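Local structure of periplasmic sugar-binding protein (Chloroflexus aurantiacus, 4RXU) at residues L90-H95 against V112-Y117; A103-R108 against R122-V127; P156-A161 against I191-E196; P182-G187 against A199-L204. The protein binds D-glucose and is probably the solute-binding component of an ABC-type sugar transporter. All coordinates share one frame; numbering follows the deposited sequence.

Contact 1: residues L90-H95 against V112-Y117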
# COMPACT_ATOMS: atom_id res chain seq x y z
N LEU A 90 -1.80 20.96 5.63
CA LEU A 90 -2.70 19.89 5.23
C LEU A 90 -1.89 18.60 5.14
O LEU A 90 -0.91 18.55 4.40
CB LEU A 90 -3.31 20.20 3.86
CG LEU A 90 -4.18 19.11 3.24
CD1 LEU A 90 -5.46 18.83 4.03
CD2 LEU A 90 -4.46 19.48 1.80
N ILE A 91 -2.31 17.57 5.88
CA ILE A 91 -1.78 16.21 5.70
C ILE A 91 -2.87 15.45 4.95
O ILE A 91 -4.00 15.31 5.45
CB ILE A 91 -1.50 15.55 7.05
CG1 ILE A 91 -0.39 16.30 7.81
CG2 ILE A 91 -1.15 14.08 6.87
CD1 ILE A 91 -0.41 16.01 9.30
N ILE A 92 -2.55 14.98 3.75
CA ILE A 92 -3.58 14.42 2.87
C ILE A 92 -3.12 13.15 2.15
O ILE A 92 -2.10 13.16 1.45
CB ILE A 92 -4.11 15.45 1.83
CG1 ILE A 92 -5.13 14.80 0.89
CG2 ILE A 92 -2.98 16.14 1.05
CD1 ILE A 92 -5.95 15.81 0.12
N CYS A 93 -3.91 12.08 2.33
CA CYS A 93 -3.77 10.88 1.56
C CYS A 93 -4.87 10.86 0.49
O CYS A 93 -6.04 10.71 0.83
CB CYS A 93 -3.84 9.65 2.44
SG CYS A 93 -3.76 8.14 1.49
N PRO A 94 -4.48 11.01 -0.80
CA PRO A 94 -5.48 11.13 -1.81
C PRO A 94 -6.17 9.84 -2.13
O PRO A 94 -5.56 8.76 -2.14
CB PRO A 94 -4.68 11.60 -3.05
CG PRO A 94 -3.30 11.12 -2.81
CD PRO A 94 -3.14 11.33 -1.33
N HIS A 95 -7.45 9.95 -2.44
CA HIS A 95 -8.13 8.81 -3.05
C HIS A 95 -7.61 8.50 -4.45
O HIS A 95 -7.26 7.36 -4.77
CB HIS A 95 -9.62 9.02 -3.12
CG HIS A 95 -10.29 7.91 -3.83
ND1 HIS A 95 -10.22 6.61 -3.37
CD2 HIS A 95 -10.90 7.86 -5.03
CE1 HIS A 95 -10.82 5.82 -4.23
NE2 HIS A 95 -11.26 6.55 -5.24
N VAL A 112 -1.45 27.33 2.38
CA VAL A 112 -1.41 26.13 3.18
C VAL A 112 -0.36 25.18 2.61
O VAL A 112 -0.35 24.91 1.41
CB VAL A 112 -2.77 25.42 3.19
CG1 VAL A 112 -2.71 24.13 4.01
CG2 VAL A 112 -3.85 26.37 3.70
N LYS A 113 0.49 24.67 3.50
CA LYS A 113 1.51 23.69 3.13
C LYS A 113 0.82 22.34 2.93
O LYS A 113 -0.11 21.98 3.64
CB LYS A 113 2.60 23.57 4.19
CG LYS A 113 3.32 24.86 4.48
CD LYS A 113 4.25 25.23 3.37
CE LYS A 113 5.02 26.48 3.76
NZ LYS A 113 5.49 27.09 2.51
N VAL A 114 1.32 21.61 1.96
CA VAL A 114 0.73 20.35 1.53
C VAL A 114 1.71 19.19 1.75
O VAL A 114 2.76 19.09 1.09
CB VAL A 114 0.31 20.39 0.05
CG1 VAL A 114 -0.27 19.04 -0.38
CG2 VAL A 114 -0.73 21.46 -0.17
N ILE A 115 1.35 18.33 2.70
CA ILE A 115 2.09 17.11 2.98
C ILE A 115 1.23 15.96 2.43
O ILE A 115 0.20 15.59 2.99
CB ILE A 115 2.30 16.90 4.48
CG1 ILE A 115 3.05 18.09 5.09
CG2 ILE A 115 3.04 15.58 4.72
CD1 ILE A 115 3.28 17.99 6.59
N SER A 116 1.66 15.40 1.31
CA SER A 116 1.01 14.22 0.77
C SER A 116 1.42 13.05 1.70
O SER A 116 2.57 12.96 2.11
CB SER A 116 1.48 14.01 -0.67
OG SER A 116 0.63 13.17 -1.42
N TYR A 117 0.44 12.22 2.06
CA TYR A 117 0.59 11.25 3.12
C TYR A 117 0.28 9.86 2.58
O TYR A 117 -0.82 9.60 2.10
CB TYR A 117 -0.38 11.58 4.25
CG TYR A 117 -0.28 10.63 5.42
CD1 TYR A 117 0.74 10.71 6.34
CD2 TYR A 117 -1.22 9.63 5.58
CE1 TYR A 117 0.83 9.81 7.39
CE2 TYR A 117 -1.16 8.76 6.65
CZ TYR A 117 -0.12 8.85 7.54
OH TYR A 117 -0.06 7.95 8.57
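Leu90 and Ile115 join backbones where strands 89-92 and 113-117 run side by side in parallel. Four hydrogen bonds link the pair in the alternating pattern of parallel strands. Leu90 N gives its hydrogen to Lys113 O, 2.8 Å away. Leu90 O in turn accepts from Ile115 N, which lies nearly along the C=O axis. The next bond runs from Ile92 N to Ile115 O at 2.9 Å. The last one is more bent: Tyr117 N meets Ile92 O at 2.8 Å with an N-H...O angle of 144°, and the donor stands above the carbonyl plane. Ile115 O also takes a CA-H...O contact from Ile91 CA at 3.4 Å. The backbone of Ile91 bonds with Gly34 and Val36 of strand 29-37, and Val114 N bonds Asp128 OD2.

Ile91 CG2 packs on Tyr117 CB at 3.7 Å and lies obliquely to the ring. With CG anti to the backbone N (chi1 -179°), Tyr117 CG comes 3.8 Å from Ile91 CG2. Cys93 CB sits at the edge of this ring, 4.1 Å from Tyr117 CD2, and comes within 3.0 Å of Tyr117 O. On the sheet face of Leu90 and Ile92, Ile92 CG2 touches Val114 CG1.

Two side-chain hydroxyls find partners further off: Tyr117 OH bonds Asp48 OD2, and Ser116 OG bonds Arg119 O and Ile121 N. The buried strand pair is thus held by four backbone bonds, with both hydroxyls satisfied from outside it. Ser116 ties the strand end to the loop carrying Arg119, a glucose-pocket residue.

Contact 2: residues A103-R108 against R122-V127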
# COMPACT_ATOMS: atom_id res chain seq x y z
N ALA A 103 -7.18 20.02 -5.47
CA ALA A 103 -7.24 20.18 -4.02
C ALA A 103 -5.93 20.71 -3.43
O ALA A 103 -5.93 21.63 -2.58
CB ALA A 103 -7.63 18.86 -3.37
N ALA A 104 -4.82 20.12 -3.89
CA ALA A 104 -3.50 20.54 -3.44
C ALA A 104 -3.26 22.01 -3.86
O ALA A 104 -2.75 22.83 -3.10
CB ALA A 104 -2.43 19.61 -4.03
N GLU A 105 -3.63 22.33 -5.09
CA GLU A 105 -3.47 23.66 -5.63
C GLU A 105 -4.31 24.67 -4.86
O GLU A 105 -3.84 25.78 -4.59
CB GLU A 105 -3.81 23.67 -7.12
CG GLU A 105 -2.72 22.97 -7.92
CD GLU A 105 -3.12 22.54 -9.32
OE1 GLU A 105 -4.29 22.72 -9.74
OE2 GLU A 105 -2.23 21.97 -9.99
N ALA A 106 -5.52 24.27 -4.46
CA ALA A 106 -6.37 25.15 -3.66
C ALA A 106 -5.75 25.43 -2.30
O ALA A 106 -5.81 26.54 -1.79
CB ALA A 106 -7.77 24.57 -3.49
N ALA A 107 -5.15 24.41 -1.70
CA ALA A 107 -4.46 24.58 -0.43
C ALA A 107 -3.30 25.53 -0.60
O ALA A 107 -3.14 26.52 0.15
CB ALA A 107 -3.97 23.23 0.09
N ARG A 108 -2.44 25.25 -1.59
CA ARG A 108 -1.28 26.14 -1.82
C ARG A 108 -1.72 27.59 -2.06
O ARG A 108 -1.07 28.54 -1.58
CB ARG A 108 -0.40 25.70 -2.99
CG ARG A 108 0.78 26.65 -3.27
CD ARG A 108 1.59 26.25 -4.48
NE ARG A 108 0.71 26.10 -5.63
CZ ARG A 108 1.11 25.76 -6.85
NH1 ARG A 108 2.39 25.56 -7.11
NH2 ARG A 108 0.20 25.63 -7.79
N ARG A 122 -0.44 13.69 -7.61
CA ARG A 122 0.26 13.78 -8.88
C ARG A 122 -0.11 14.96 -9.73
O ARG A 122 -1.16 15.57 -9.53
CB ARG A 122 0.05 12.50 -9.67
CG ARG A 122 0.71 11.30 -9.01
CD ARG A 122 0.55 10.06 -9.87
NE ARG A 122 1.52 10.05 -10.99
CZ ARG A 122 1.25 10.23 -12.27
NH1 ARG A 122 0.02 10.46 -12.70
NH2 ARG A 122 2.27 10.18 -13.13
N GLU A 123 0.78 15.28 -10.66
CA GLU A 123 0.52 16.21 -11.78
C GLU A 123 0.29 17.64 -11.30
O GLU A 123 -0.53 18.40 -11.85
CB GLU A 123 -0.63 15.72 -12.64
CG GLU A 123 -0.41 14.36 -13.30
CD GLU A 123 0.87 14.23 -14.12
OE1 GLU A 123 1.51 15.23 -14.46
OE2 GLU A 123 1.23 13.08 -14.44
N THR A 124 1.04 18.01 -10.28
CA THR A 124 1.07 19.38 -9.78
C THR A 124 2.33 19.64 -8.99
O THR A 124 2.91 18.75 -8.37
CB THR A 124 -0.13 19.77 -8.88
OG1 THR A 124 0.03 21.12 -8.43
CG2 THR A 124 -0.29 18.86 -7.68
N ASP A 125 2.74 20.90 -9.00
CA ASP A 125 3.88 21.23 -8.13
C ASP A 125 3.44 21.72 -6.74
O ASP A 125 4.29 22.03 -5.91
CB ASP A 125 4.91 22.13 -8.81
CG ASP A 125 4.33 23.42 -9.27
OD1 ASP A 125 3.13 23.66 -9.03
OD2 ASP A 125 5.08 24.20 -9.89
N ALA A 126 2.13 21.69 -6.48
CA ALA A 126 1.54 22.07 -5.20
C ALA A 126 1.64 20.97 -4.15
O ALA A 126 0.72 20.81 -3.37
CB ALA A 126 0.08 22.48 -5.39
N VAL A 127 2.73 20.23 -4.13
CA VAL A 127 2.97 19.28 -3.05
C VAL A 127 4.30 19.65 -2.40
O VAL A 127 5.32 19.69 -3.11
CB VAL A 127 2.99 17.82 -3.54
CG1 VAL A 127 3.14 16.91 -2.35
CG2 VAL A 127 1.75 17.49 -4.36
O HOH W 1 3.89 26.64 -9.83
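The chain at 122-127 has no regular structure and passes beside helix 101-109, closest where the CA atoms of Glu105 and Ala126 are 5.3 Å apart. Ala126 is the centre of the contact. Its CB lies 4.0 Å from Ala104 CB and 3.8 Å from Glu105 CG. Ala126 O points at the helix too, 3.4 Å from Ala104 CB. It is a buried carbonyl oxygen with no polar partner in the model.

The side chains of Glu105 and Thr124 lie side by side and point opposite ways. With OG1 anti to its own backbone N (chi1 179°), Thr124 OG1 donates to Glu105 OE2 at 2.9 Å. Glu105 OE2 receives it on its anti lone pair, away from the other oxygen. The same Thr124 OG1 accepts from Ala126 N at 2.9 Å, which makes an ST turn. One hydroxyl therefore holds the turn and ties it to the helix.

Arg108 NH1 makes a salt bridge to Asp125 OD1 at 2.8 Å. Arg108 NH1 meets Asp125 OD1 from above the carboxylate plane, and the two flat groups are 76° apart. Ala126 CB lies over one face of the guanidinium. A water bonds Asp125 OD2 and, weakly, Arg108 NH1. Both residues are deposited in two conformers, so this bridge is doubtful as a constant feature.

The helix rests on strand 113-117, where Ala107 touches Val114. Thr124 O accepts from Asn328 ND2. Val127, whose CB points away from the helix, packs on Ser116 of the same strand 113-117, just before strand 129-133 begins.

Contact 3: residues P156-A161 against I191-E196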
# COMPACT_ATOMS: atom_id res chain seq x y z
N PRO A 156 3.71 -22.02 -11.49
CA PRO A 156 2.66 -21.05 -11.77
C PRO A 156 2.74 -19.80 -10.91
O PRO A 156 2.90 -19.90 -9.69
CB PRO A 156 1.37 -21.82 -11.44
CG PRO A 156 1.74 -23.26 -11.67
CD PRO A 156 3.16 -23.34 -11.14
N LEU A 157 2.53 -18.66 -11.56
CA LEU A 157 2.59 -17.35 -10.94
C LEU A 157 1.31 -16.60 -11.27
O LEU A 157 0.95 -16.44 -12.45
CB LEU A 157 3.82 -16.58 -11.43
CG LEU A 157 3.99 -15.15 -10.87
CD1 LEU A 157 4.19 -15.17 -9.37
CD2 LEU A 157 5.17 -14.48 -11.55
N TYR A 158 0.62 -16.18 -10.22
CA TYR A 158 -0.60 -15.41 -10.34
C TYR A 158 -0.31 -14.00 -9.81
O TYR A 158 0.13 -13.84 -8.66
CB TYR A 158 -1.72 -16.08 -9.56
CG TYR A 158 -2.16 -17.40 -10.19
CD1 TYR A 158 -1.44 -18.58 -10.01
CD2 TYR A 158 -3.31 -17.45 -10.97
CE1 TYR A 158 -1.85 -19.78 -10.59
CE2 TYR A 158 -3.72 -18.64 -11.56
CZ TYR A 158 -2.99 -19.81 -11.38
OH TYR A 158 -3.41 -20.99 -11.98
N LEU A 159 -0.53 -13.00 -10.65
CA LEU A 159 -0.22 -11.60 -10.31
C LEU A 159 -1.48 -10.86 -9.93
O LEU A 159 -2.52 -11.04 -10.58
CB LEU A 159 0.41 -10.88 -11.51
CG LEU A 159 1.71 -11.49 -12.08
CD1 LEU A 159 2.09 -10.82 -13.38
CD2 LEU A 159 2.86 -11.46 -11.08
N TYR A 160 -1.39 -10.00 -8.91
CA TYR A 160 -2.51 -9.14 -8.51
C TYR A 160 -1.97 -7.78 -8.15
O TYR A 160 -0.79 -7.61 -7.82
CB TYR A 160 -3.32 -9.75 -7.35
CG TYR A 160 -3.92 -11.08 -7.76
CD1 TYR A 160 -5.09 -11.13 -8.52
CD2 TYR A 160 -3.28 -12.29 -7.46
CE1 TYR A 160 -5.65 -12.34 -8.93
CE2 TYR A 160 -3.81 -13.50 -7.89
CZ TYR A 160 -5.00 -13.52 -8.62
OH TYR A 160 -5.53 -14.73 -9.03
N ALA A 161 -2.84 -6.79 -8.27
CA ALA A 161 -2.44 -5.40 -8.06
C ALA A 161 -3.50 -4.57 -7.35
O ALA A 161 -4.68 -4.96 -7.23
CB ALA A 161 -2.09 -4.73 -9.41
N ILE A 191 3.45 -17.04 -15.92
CA ILE A 191 2.32 -16.21 -15.56
C ILE A 191 1.01 -16.85 -16.01
O ILE A 191 0.85 -17.15 -17.19
CB ILE A 191 2.40 -14.83 -16.20
CG1 ILE A 191 3.67 -14.07 -15.77
CG2 ILE A 191 1.17 -13.98 -15.86
CD1 ILE A 191 3.98 -12.89 -16.66
N LYS A 192 0.06 -17.00 -15.09
CA LYS A 192 -1.19 -17.70 -15.42
C LYS A 192 -2.44 -16.84 -15.54
O LYS A 192 -3.47 -17.35 -15.97
CB LYS A 192 -1.50 -18.78 -14.39
CG LYS A 192 -0.36 -19.76 -14.22
CD LYS A 192 -0.15 -20.55 -15.50
CE LYS A 192 1.00 -21.53 -15.33
NZ LYS A 192 0.99 -22.45 -16.49
N ASN A 193 -2.36 -15.55 -15.17
CA ASN A 193 -3.55 -14.71 -15.18
C ASN A 193 -3.42 -13.31 -15.79
O ASN A 193 -4.14 -12.40 -15.42
CB ASN A 193 -4.10 -14.58 -13.77
CG ASN A 193 -3.22 -13.76 -12.88
OD1 ASN A 193 -2.01 -13.71 -13.07
ND2 ASN A 193 -3.82 -13.12 -11.88
N SER A 194 -2.50 -13.14 -16.73
CA SER A 194 -2.39 -11.84 -17.38
C SER A 194 -1.68 -11.96 -18.71
O SER A 194 -0.46 -12.03 -18.78
CB SER A 194 -1.65 -10.80 -16.51
OG SER A 194 -1.42 -9.61 -17.24
N SER A 195 -2.46 -11.94 -19.78
CA SER A 195 -1.90 -11.95 -21.11
C SER A 195 -1.04 -10.72 -21.39
O SER A 195 -0.04 -10.77 -22.12
CB SER A 195 -3.01 -12.05 -22.17
OG SER A 195 -3.88 -10.93 -22.16
N GLU A 196 -1.40 -9.60 -20.77
CA GLU A 196 -0.62 -8.39 -20.98
C GLU A 196 0.76 -8.55 -20.36
O GLU A 196 1.76 -8.12 -20.96
CB GLU A 196 -1.33 -7.16 -20.40
CG GLU A 196 -2.67 -6.81 -21.06
CD GLU A 196 -2.56 -6.05 -22.38
OE1 GLU A 196 -1.46 -5.70 -22.79
OE2 GLU A 196 -3.61 -5.76 -23.00
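Pro156 starts the contact by laying its CB against Lys192 CG, 3.9 Å away. The lysine chain bends at chi2 (-65°) and carries on past the proline.

Leu157 makes the single strand-like pairing, with Ile191. Leu157 O accepts from Lys192 N at 2.8 Å and also meets Ile191 CA in a CA-H...O contact.

Tyr158 turns one ring face to Lys192. Lys192 CB sits over it, 3.8 Å from the ring centroid, in a CH-pi contact. The nearest ring atom is Tyr158 CZ, at 3.5 Å from Lys192 CB. Both polar ends reach Asp242: Lys192 NZ forms a salt bridge with its carboxylate, and Tyr158 OH is bonded to its backbone O.

Leu159 is gripped twice by one side chain. Leu159 N donates to Asn193 OD1 at 2.9 Å, and Asn193 ND2 donates back to Leu159 O at 2.8 Å. The amide thus serves both backbone groups of a single residue, in the place a neighbouring strand's backbone would take. This two-point hold fixes the rotation of the amide. Leu159 CD1 touches Ile191 CG2 at 4.1 Å.

At Tyr160, Asn193 ND2 lies over one face of the ring, toward its rim and 3.5 Å from Tyr160 CZ. Asn193 ND2 also bonds Asn234 OD1, the partner of Tyr160 OH.

Strand 189-191 is an outermost strand of a four-strand parallel sheet, and 155-159 lies between it and 246-249. Helix 167-185 packs on Leu157, Leu159 and Ile191, while Ser194 caps the start of helix 195-199, whose Ala197 touches Leu159.

Contact 4: residues P182-G187 against A199-L204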
# COMPACT_ATOMS: atom_id res chain seq x y z
N PRO A 182 12.88 -11.14 -14.27
CA PRO A 182 13.98 -12.03 -14.65
C PRO A 182 13.67 -13.50 -14.41
O PRO A 182 14.15 -14.35 -15.13
CB PRO A 182 15.11 -11.61 -13.71
CG PRO A 182 14.82 -10.19 -13.39
CD PRO A 182 13.34 -10.05 -13.38
N LYS A 183 12.90 -13.78 -13.37
CA LYS A 183 12.52 -15.16 -13.04
C LYS A 183 11.36 -15.72 -13.87
O LYS A 183 11.06 -16.90 -13.81
CB LYS A 183 12.23 -15.25 -11.54
CG LYS A 183 13.43 -14.82 -10.70
CD LYS A 183 14.69 -15.59 -11.00
CE LYS A 183 14.52 -17.05 -10.67
NZ LYS A 183 15.76 -17.77 -11.07
N ILE A 184 10.72 -14.85 -14.64
CA ILE A 184 9.78 -15.29 -15.68
C ILE A 184 10.58 -15.52 -16.96
O ILE A 184 10.43 -16.56 -17.64
CB ILE A 184 8.65 -14.24 -15.89
CG1 ILE A 184 7.87 -14.08 -14.58
CG2 ILE A 184 7.72 -14.68 -17.01
CD1 ILE A 184 7.09 -12.79 -14.48
N ALA A 185 11.42 -14.56 -17.31
CA ALA A 185 12.27 -14.69 -18.51
C ALA A 185 13.15 -15.94 -18.50
O ALA A 185 13.39 -16.55 -19.55
CB ALA A 185 13.10 -13.44 -18.71
N ASP A 186 13.58 -16.36 -17.31
CA ASP A 186 14.46 -17.55 -17.19
C ASP A 186 13.70 -18.87 -17.02
O ASP A 186 14.31 -19.94 -16.89
CB ASP A 186 15.53 -17.38 -16.11
CG ASP A 186 15.02 -17.57 -14.71
OD1 ASP A 186 13.85 -17.95 -14.50
OD2 ASP A 186 15.86 -17.35 -13.81
N GLY A 187 12.37 -18.79 -17.05
CA GLY A 187 11.51 -19.98 -17.02
C GLY A 187 11.13 -20.48 -15.63
O GLY A 187 10.38 -21.45 -15.52
N ALA A 199 2.93 -10.82 -22.50
CA ALA A 199 3.45 -10.14 -23.67
C ALA A 199 4.60 -9.20 -23.33
O ALA A 199 5.43 -8.91 -24.20
CB ALA A 199 2.36 -9.39 -24.41
N LEU A 200 4.64 -8.76 -22.07
CA LEU A 200 5.67 -7.90 -21.53
C LEU A 200 6.79 -8.59 -20.78
O LEU A 200 7.69 -7.90 -20.25
CB LEU A 200 5.07 -6.76 -20.65
CG LEU A 200 4.33 -5.68 -21.50
CD1 LEU A 200 3.38 -4.85 -20.64
CD2 LEU A 200 5.30 -4.78 -22.23
N GLN A 201 6.78 -9.92 -20.73
CA GLN A 201 7.62 -10.61 -19.73
C GLN A 201 9.11 -10.65 -20.07
O GLN A 201 9.90 -11.12 -19.27
CB GLN A 201 7.13 -12.01 -19.44
CG GLN A 201 7.40 -13.02 -20.53
CD GLN A 201 6.67 -14.32 -20.27
OE1 GLN A 201 5.63 -14.34 -19.60
NE2 GLN A 201 7.20 -15.42 -20.77
N ASN A 202 9.51 -10.13 -21.23
CA ASN A 202 10.93 -9.93 -21.52
C ASN A 202 11.28 -8.45 -21.57
O ASN A 202 12.17 -8.04 -22.28
CB ASN A 202 11.32 -10.59 -22.81
CG ASN A 202 11.29 -12.10 -22.71
OD1 ASN A 202 12.23 -12.73 -22.16
ND2 ASN A 202 10.20 -12.68 -23.11
N LYS A 203 10.55 -7.66 -20.81
CA LYS A 203 10.84 -6.23 -20.65
C LYS A 203 10.90 -5.91 -19.17
O LYS A 203 9.90 -5.97 -18.49
CB LYS A 203 9.78 -5.36 -21.37
CG LYS A 203 10.11 -3.86 -21.39
CD LYS A 203 9.19 -3.04 -22.29
CE LYS A 203 9.54 -1.55 -22.23
NZ LYS A 203 8.75 -0.80 -23.22
N LEU A 204 12.08 -5.55 -18.68
CA LEU A 204 12.24 -5.24 -17.27
C LEU A 204 11.67 -3.85 -16.91
O LEU A 204 11.02 -3.70 -15.90
CB LEU A 204 13.70 -5.32 -16.88
CG LEU A 204 14.06 -5.03 -15.42
CD1 LEU A 204 13.50 -6.10 -14.48
CD2 LEU A 204 15.58 -4.89 -15.30
O HOH W 2 12.30 -15.72 -21.93
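A type I beta turn, Leu200 to Lys203, packs against the C-terminal end of helix 167-185. The turn is closed by Lys203 N bonding to Leu200 O at 2.9 Å. Its Gln201 and Asn202 face the helix.

Gln201 crosses Ile184 at about a right angle. Its CG lies between the backbone N and the carbonyl carbon (chi1 74°), and the chain beyond is extended. Ile184 CG2 sits over one face of the Gln201 amide, 3.3 Å from Gln201 OE1 and 3.4 Å from Gln201 CD. The aliphatic part joins in too, with Gln201 CB 3.7 Å from Ile184 CG2. Thus one methyl group touches most of the glutamine side chain.

Ala185 CB meets Asn202 OD1 at 3.6 Å. The segments share no direct hydrogen bond. A water takes that role, donating to Ala185 O at 2.7 Å and to Asn202 OD1. The link joins Ala185 at the helix end to the Asn202 side chain of the beta turn. Earlier in the helix, Pro182 CD touches Leu204 CD1 at 4.1 Å, a light apolar contact.

This is a surface contact that joins a helix end to the loop between helices 195-199 and 208-218. Ile184, the buried residue here, also packs on Ile191 of strand 189-191. Gln201 O accepts from Gln181 NE2 and Lys203 O from Trp177 NE1, so helix 167-185 holds the loop along more than one turn.

In the fold
Following the chain, contact 1 opens at strand 89-92 and contact 2 at helix 101-109. Strand 113-117 then closes contact 1, completing a beta-alpha-beta unit, and the loop 122-127 closes contact 2. The two cross, and they touch where Val114 meets Ala107 and Ala126. Contacts 3 and 4 repeat this order later: strand 155-159, helix 167-185, then 191-196 and the turn 199-204. They cross as well, and share an apolar patch of Leu157, Ile184 and Ile191. The two crossed pairs lie in series, with contacts 1 and 3 centred about 34 Å apart. This fits the two-lobed periplasmic binding protein fold, one pair in each lobe.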